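Side-chain contacts in hypothetical protein, haloacid dehalogenase-like hydrolase (Bacillus subtilis, PDB 1NRW), which dephosphorylates phosphorylated five- and six-carbon sugars and nucleoside monophosphates in vitro, and flavin mononucleotide to a lesser extent, with magnesium as cofactor: residues A[96-101]-A[157-162]; A[129-134]-A[203-208]. All coordinates share one frame; numbering follows the deposited sequence.

Both contacts lie in the cap domain, beside its six-stranded sheet, but at different distances from catalysis. Contact 2 joins the end of helix 118-132 to the hairpin turn before strand 207-212, and the side chain of Ser131 is about 8 Å from the bound calcium ion, which Asp10, Asp12, Asp240 and Ser241 hold. Contact 1 lies away from the annotated sites, where helix 87-99 meets the loop after strand 154-156. The two centres are 23 Å apart, yet the contacts meet hydrophobically: Leu97 CD2 of contact 1 packs 3.8 Å from Phe208 CZ of contact 2. The helix of contact 1 thus packs against the strand that follows the turn of contact 2.

Contact 1: residues A[96-101]-A[157-162]; sequences WLESEN and INSFQE
A single carboxylate does nearly all the work here: Glu98 holds both Ser159 and Phe160, spending one oxygen on each. The contact belongs to the alpha/beta cap domain of a Cof-type HAD phosphatase, where the last turn of helix 87-99 faces the loop after edge strand 154-156. Glu98 reaches that loop because CG stands anti to the backbone N (chi1 -174°) and the chain runs extended beyond it. Its OE1 accepts the backbone N-H of Phe160 at 3.0 Å from N, met on the syn side with a somewhat bent N-H...O angle of 150°. Its OE2 turns a syn lone pair to Ser159 OG, the donor, 2.7 Å away. Two donors on the syn sides of the two oxygens discourage the carboxylate from turning about its last bond, and Tyr104 OH, hydrogen-bonded to OE1, adds a third hold. A glutamate suits this place by offering two acceptors at the end of a long arm, and a serine answers with a short hydroxyl.

The same carboxylate borders the Phe160 ring. OE2 lies 3.3 Å from Phe160 CD2, at the ring edge and near its plane, where the slightly positive C-H rim is likely to welcome a negative oxygen; carboxylate and ring planes stand 66° apart. Farther back, Glu98 CB approaches Phe160 CD2 at 4.1 Å. The ring itself is buried against Leu94, Ser95 and Tyr104 and meets Tyr91 edge-to-face, so phenylalanine supplies the apolar part of the joint.

Just beyond Glu98 the helix closes in a Schellman motif, with Asn101 at positive phi as the C-prime residue. Within the loop, Glu162 bonds back to its own segment: Ser159 N donates to Glu162 OE2 at 3.0 Å, arriving from above the carboxylate plane.

Contact 2: residues A[129-134]-A[203-208]; sequences FRSANP and SAEHNF
Ser131 and Glu205 share the same first torsion: chi1 of -64° sets Ser131 OG beside its own backbone N, and chi1 of -74° does likewise for Glu205 CG, which brings the glutamate chain alongside the serine hydroxyl. The setting is a beta hairpin between strands 198-201 and 207-212 of the cap-domain sheet, whose connection includes a type I turn from Ala204 to Asn207 and abuts the end of helix 118-132. Glu205 N donates to Ser131 OG at 2.9 Å in a nearly straight bond (166°). The hydroxyl gives its own proton to Asp127 O, one helical turn back, so it joins helix to turn as acceptor and donor at once. With an alanine in place of Ser131, Glu205 N would probably lose its acceptor and the Asp127 carbonyl this donor, weakening the hold of the turn on the helix.

Small residues let the backbones come close: Ala204 CB lies 3.7 Å from Ser131 OG, while Glu205 CG touches the same oxygen at 3.4 Å. Glu205 then runs extended, and its OE2 receives protons from two waters, each also donating to a helix-end carbonyl, one to Arg130 O and the other to Ser131 O. Across the base of the turn, Asn207 grips Ser203 twice: OD1 accepts from Ser203 N, and ND2 donates to Ser203 OG at 3.0 Å.

Contact 1: residues A[96-101]-A[157-162]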
loop_
_atom_site.group_PDB
_atom_site.type_symbol
_atom_site.label_atom_id
_atom_site.label_comp_id
_atom_site.label_asym_id
_atom_site.label_seq_id
_atom_site.Cartn_x
_atom_site.Cartn_y
_atom_site.Cartn_z
ATOM N N TRP A 96 10.540 12.983 -15.490
ATOM C CA TRP A 96 9.901 12.249 -16.579
ATOM C C TRP A 96 8.378 12.203 -16.417
ATOM O O TRP A 96 7.639 12.495 -17.360
ATOM C CB TRP A 96 10.449 10.818 -16.657
ATOM C CG TRP A 96 9.930 10.060 -17.849
ATOM C CD1 TRP A 96 10.308 10.222 -19.151
ATOM C CD2 TRP A 96 8.891 9.070 -17.853
ATOM N NE1 TRP A 96 9.568 9.397 -19.968
ATOM C CE2 TRP A 96 8.691 8.679 -19.198
ATOM C CE3 TRP A 96 8.110 8.475 -16.853
ATOM C CZ2 TRP A 96 7.739 7.723 -19.568
ATOM C CZ3 TRP A 96 7.160 7.520 -17.224
ATOM C CH2 TRP A 96 6.986 7.157 -18.570
ATOM N N LEU A 97 7.907 11.837 -15.226
ATOM C CA LEU A 97 6.469 11.761 -14.982
ATOM C C LEU A 97 5.776 13.094 -15.233
ATOM O O LEU A 97 4.715 13.147 -15.853
ATOM C CB LEU A 97 6.189 11.313 -13.542
ATOM C CG LEU A 97 6.553 9.866 -13.205
ATOM C CD1 LEU A 97 6.376 9.617 -11.711
ATOM C CD2 LEU A 97 5.679 8.923 -14.018
ATOM N N GLU A 98 6.376 14.174 -14.750
ATOM C CA GLU A 98 5.781 15.491 -14.918
ATOM C C GLU A 98 5.818 15.954 -16.372
ATOM O O GLU A 98 4.831 16.475 -16.883
ATOM C CB GLU A 98 6.491 16.503 -14.014
ATOM C CG GLU A 98 5.865 17.885 -14.006
ATOM C CD GLU A 98 6.449 18.773 -12.925
ATOM O OE1 GLU A 98 6.159 18.533 -11.733
ATOM O OE2 GLU A 98 7.205 19.705 -13.271
ATOM N N SER A 99 6.946 15.750 -17.042
ATOM C CA SER A 99 7.072 16.169 -18.435
ATOM C C SER A 99 6.161 15.362 -19.356
ATOM O O SER A 99 5.737 15.856 -20.404
ATOM C CB SER A 99 8.523 16.036 -18.910
ATOM O OG SER A 99 8.918 14.679 -19.030
ATOM N N GLU A 100 5.852 14.129 -18.961
ATOM C CA GLU A 100 5.000 13.261 -19.769
ATOM C C GLU A 100 3.520 13.305 -19.398
ATOM O O GLU A 100 2.735 12.468 -19.839
ATOM C CB GLU A 100 5.506 11.820 -19.713
ATOM C CG GLU A 100 6.728 11.561 -20.579
ATOM C CD GLU A 100 6.492 11.927 -22.034
ATOM O OE1 GLU A 100 5.427 11.564 -22.575
ATOM O OE2 GLU A 100 7.373 12.574 -22.637
ATOM N N ASN A 101 3.149 14.268 -18.567
ATOM C CA ASN A 101 1.757 14.455 -18.175
ATOM C C ASN A 101 1.091 13.343 -17.365
ATOM O O ASN A 101 -0.099 13.075 -17.528
ATOM C CB ASN A 101 0.928 14.750 -19.425
ATOM C CG ASN A 101 1.516 15.877 -20.245
ATOM O OD1 ASN A 101 1.682 16.991 -19.749
ATOM N ND2 ASN A 101 1.847 15.593 -21.502
ATOM N N ILE A 157 2.511 21.285 -4.842
ATOM C CA ILE A 157 3.748 21.815 -5.400
ATOM C C ILE A 157 3.448 22.176 -6.852
ATOM O O ILE A 157 2.653 21.504 -7.512
ATOM C CB ILE A 157 4.916 20.789 -5.366
ATOM C CG1 ILE A 157 4.530 19.516 -6.121
ATOM C CG2 ILE A 157 5.304 20.488 -3.924
ATOM C CD1 ILE A 157 5.674 18.527 -6.266
ATOM N N ASN A 158 4.063 23.247 -7.340
ATOM C CA ASN A 158 3.853 23.676 -8.719
ATOM C C ASN A 158 4.638 22.763 -9.650
ATOM O O ASN A 158 4.199 22.464 -10.760
ATOM C CB ASN A 158 4.319 25.125 -8.902
ATOM C CG ASN A 158 3.581 26.095 -7.999
ATOM O OD1 ASN A 158 2.365 26.260 -8.107
ATOM N ND2 ASN A 158 4.314 26.742 -7.094
ATOM N N SER A 159 5.802 22.321 -9.184
ATOM C CA SER A 159 6.667 21.437 -9.958
ATOM C C SER A 159 7.507 20.575 -9.024
ATOM O O SER A 159 7.811 20.979 -7.902
ATOM C CB SER A 159 7.595 22.254 -10.858
ATOM O OG SER A 159 8.466 21.408 -11.589
ATOM N N PHE A 160 7.882 19.390 -9.496
ATOM C CA PHE A 160 8.693 18.459 -8.714
ATOM C C PHE A 160 10.001 19.144 -8.338
ATOM O O PHE A 160 10.666 18.765 -7.377
ATOM C CB PHE A 160 8.997 17.208 -9.542
ATOM C CG PHE A 160 10.020 17.432 -10.623
ATOM C CD1 PHE A 160 11.358 17.107 -10.411
ATOM C CD2 PHE A 160 9.655 18.003 -11.838
ATOM C CE1 PHE A 160 12.320 17.349 -11.394
ATOM C CE2 PHE A 160 10.607 18.251 -12.829
ATOM C CZ PHE A 160 11.943 17.924 -12.607
ATOM N N GLN A 161 10.364 20.154 -9.121
ATOM C CA GLN A 161 11.593 20.907 -8.905
ATOM C C GLN A 161 11.688 21.423 -7.472
ATOM O O GLN A 161 12.770 21.449 -6.882
ATOM C CB GLN A 161 11.643 22.090 -9.868
ATOM C CG GLN A 161 13.035 22.552 -10.218
ATOM C CD GLN A 161 13.617 21.771 -11.374
ATOM O OE1 GLN A 161 13.088 21.801 -12.490
ATOM N NE2 GLN A 161 14.712 21.067 -11.120
ATOM N N GLU A 162 10.549 21.822 -6.916
ATOM C CA GLU A 162 10.487 22.355 -5.562
ATOM C C GLU A 162 10.965 21.381 -4.497
ATOM O O GLU A 162 11.309 21.790 -3.389
ATOM C CB GLU A 162 9.058 22.773 -5.237
ATOM C CG GLU A 162 8.549 23.926 -6.075
ATOM C CD GLU A 162 7.063 24.139 -5.897
ATOM O OE1 GLU A 162 6.610 24.265 -4.740
ATOM O OE2 GLU A 162 6.348 24.181 -6.916
#

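Contact 2: residues A[129-134]-A[203-208]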
loop_
_atom_site.group_PDB
_atom_site.type_symbol
_atom_site.label_atom_id
_atom_site.label_comp_id
_atom_site.label_asym_id
_atom_site.label_seq_id
_atom_site.Cartn_x
_atom_site.Cartn_y
_atom_site.Cartn_z
ATOM N N PHE A 129 -10.323 2.316 -5.396
ATOM C CA PHE A 129 -11.586 1.721 -4.953
ATOM C C PHE A 129 -12.148 0.766 -6.003
ATOM O O PHE A 129 -12.469 -0.381 -5.706
ATOM C CB PHE A 129 -12.651 2.802 -4.697
ATOM C CG PHE A 129 -12.621 3.409 -3.316
ATOM C CD1 PHE A 129 -11.727 4.432 -3.000
ATOM C CD2 PHE A 129 -13.537 2.993 -2.344
ATOM C CE1 PHE A 129 -11.746 5.039 -1.746
ATOM C CE2 PHE A 129 -13.569 3.593 -1.078
ATOM C CZ PHE A 129 -12.672 4.620 -0.779
ATOM N N ARG A 130 -12.284 1.256 -7.232
ATOM C CA ARG A 130 -12.839 0.453 -8.317
ATOM C C ARG A 130 -12.014 -0.774 -8.683
ATOM O O ARG A 130 -12.564 -1.808 -9.057
ATOM C CB ARG A 130 -13.038 1.322 -9.564
ATOM C CG ARG A 130 -13.994 2.483 -9.343
ATOM C CD ARG A 130 -14.164 3.325 -10.599
ATOM N NE ARG A 130 -14.806 2.577 -11.674
ATOM C CZ ARG A 130 -15.116 3.094 -12.858
ATOM N NH1 ARG A 130 -14.840 4.364 -13.124
ATOM N NH2 ARG A 130 -15.710 2.341 -13.775
ATOM N N SER A 131 -10.696 -0.664 -8.583
ATOM C CA SER A 131 -9.836 -1.789 -8.923
ATOM C C SER A 131 -9.957 -2.902 -7.893
ATOM O O SER A 131 -9.919 -4.083 -8.239
ATOM C CB SER A 131 -8.379 -1.329 -9.027
ATOM O OG SER A 131 -8.230 -0.407 -10.095
ATOM N N ALA A 132 -10.111 -2.516 -6.631
ATOM C CA ALA A 132 -10.232 -3.476 -5.539
ATOM C C ALA A 132 -11.589 -4.168 -5.559
ATOM O O ALA A 132 -11.685 -5.367 -5.297
ATOM C CB ALA A 132 -10.032 -2.776 -4.204
ATOM N N ASN A 133 -12.629 -3.404 -5.882
ATOM C CA ASN A 133 -13.991 -3.928 -5.915
ATOM C C ASN A 133 -14.718 -3.519 -7.193
ATOM O O ASN A 133 -15.601 -2.658 -7.173
ATOM C CB ASN A 133 -14.775 -3.433 -4.694
ATOM C CG ASN A 133 -14.252 -4.011 -3.388
ATOM O OD1 ASN A 133 -13.479 -3.373 -2.677
ATOM N ND2 ASN A 133 -14.673 -5.235 -3.073
ATOM N N PRO A 134 -14.355 -4.141 -8.323
ATOM C CA PRO A 134 -14.971 -3.839 -9.619
ATOM C C PRO A 134 -16.482 -4.045 -9.633
ATOM O O PRO A 134 -17.186 -3.458 -10.453
ATOM C CB PRO A 134 -14.274 -4.807 -10.574
ATOM C CG PRO A 134 -12.962 -5.072 -9.916
ATOM C CD PRO A 134 -13.336 -5.194 -8.461
ATOM N N SER A 203 -0.907 -0.728 -7.636
ATOM C CA SER A 203 -1.902 -0.937 -6.587
ATOM C C SER A 203 -3.314 -0.679 -7.115
ATOM O O SER A 203 -4.284 -0.740 -6.359
ATOM C CB SER A 203 -1.633 -0.014 -5.395
ATOM O OG SER A 203 -1.752 1.352 -5.764
ATOM N N ALA A 204 -3.411 -0.378 -8.406
ATOM C CA ALA A 204 -4.693 -0.107 -9.058
ATOM C C ALA A 204 -4.517 -0.151 -10.576
ATOM O O ALA A 204 -3.419 0.064 -11.090
ATOM C CB ALA A 204 -5.233 1.255 -8.620
ATOM N N GLU A 205 -5.609 -0.420 -11.287
ATOM C CA GLU A 205 -5.589 -0.535 -12.743
ATOM C C GLU A 205 -4.926 0.596 -13.525
ATOM O O GLU A 205 -4.336 0.357 -14.581
ATOM C CB GLU A 205 -7.018 -0.739 -13.258
ATOM C CG GLU A 205 -7.575 -2.134 -12.992
ATOM C CD GLU A 205 -9.066 -2.233 -13.269
ATOM O OE1 GLU A 205 -9.529 -1.638 -14.268
ATOM O OE2 GLU A 205 -9.772 -2.915 -12.493
ATOM N N HIS A 206 -5.006 1.822 -13.023
ATOM C CA HIS A 206 -4.398 2.931 -13.742
ATOM C C HIS A 206 -3.188 3.577 -13.079
ATOM O O HIS A 206 -2.877 4.743 -13.332
ATOM C CB HIS A 206 -5.457 3.985 -14.065
ATOM C CG HIS A 206 -6.568 3.464 -14.923
ATOM N ND1 HIS A 206 -7.618 2.729 -14.416
ATOM C CD2 HIS A 206 -6.760 3.522 -16.263
ATOM C CE1 HIS A 206 -8.408 2.354 -15.406
ATOM N NE2 HIS A 206 -7.911 2.821 -16.538
ATOM N N ASN A 207 -2.497 2.827 -12.228
ATOM C CA ASN A 207 -1.301 3.369 -11.606
ATOM C C ASN A 207 -0.176 2.355 -11.563
ATOM O O ASN A 207 -0.348 1.178 -11.911
ATOM C CB ASN A 207 -1.582 3.899 -10.174
ATOM C CG ASN A 207 -1.634 2.794 -9.105
ATOM O OD1 ASN A 207 -0.873 1.827 -9.137
ATOM N ND2 ASN A 207 -2.520 2.967 -8.131
ATOM N N PHE A 208 0.994 2.859 -11.199
ATOM C CA PHE A 208 2.181 2.052 -10.988
ATOM C C PHE A 208 2.916 2.799 -9.889
ATOM O O PHE A 208 2.746 4.012 -9.734
ATOM C CB PHE A 208 3.032 1.888 -12.263
ATOM C CG PHE A 208 3.393 3.174 -12.958
ATOM C CD1 PHE A 208 4.545 3.874 -12.609
ATOM C CD2 PHE A 208 2.616 3.644 -14.011
ATOM C CE1 PHE A 208 4.920 5.026 -13.307
ATOM C CE2 PHE A 208 2.980 4.792 -14.717
ATOM C CZ PHE A 208 4.134 5.482 -14.365
HETATM O O HOH W 1 -12.326 -2.358 -11.862
HETATM O O HOH W 2 -8.968 -4.847 -10.743
#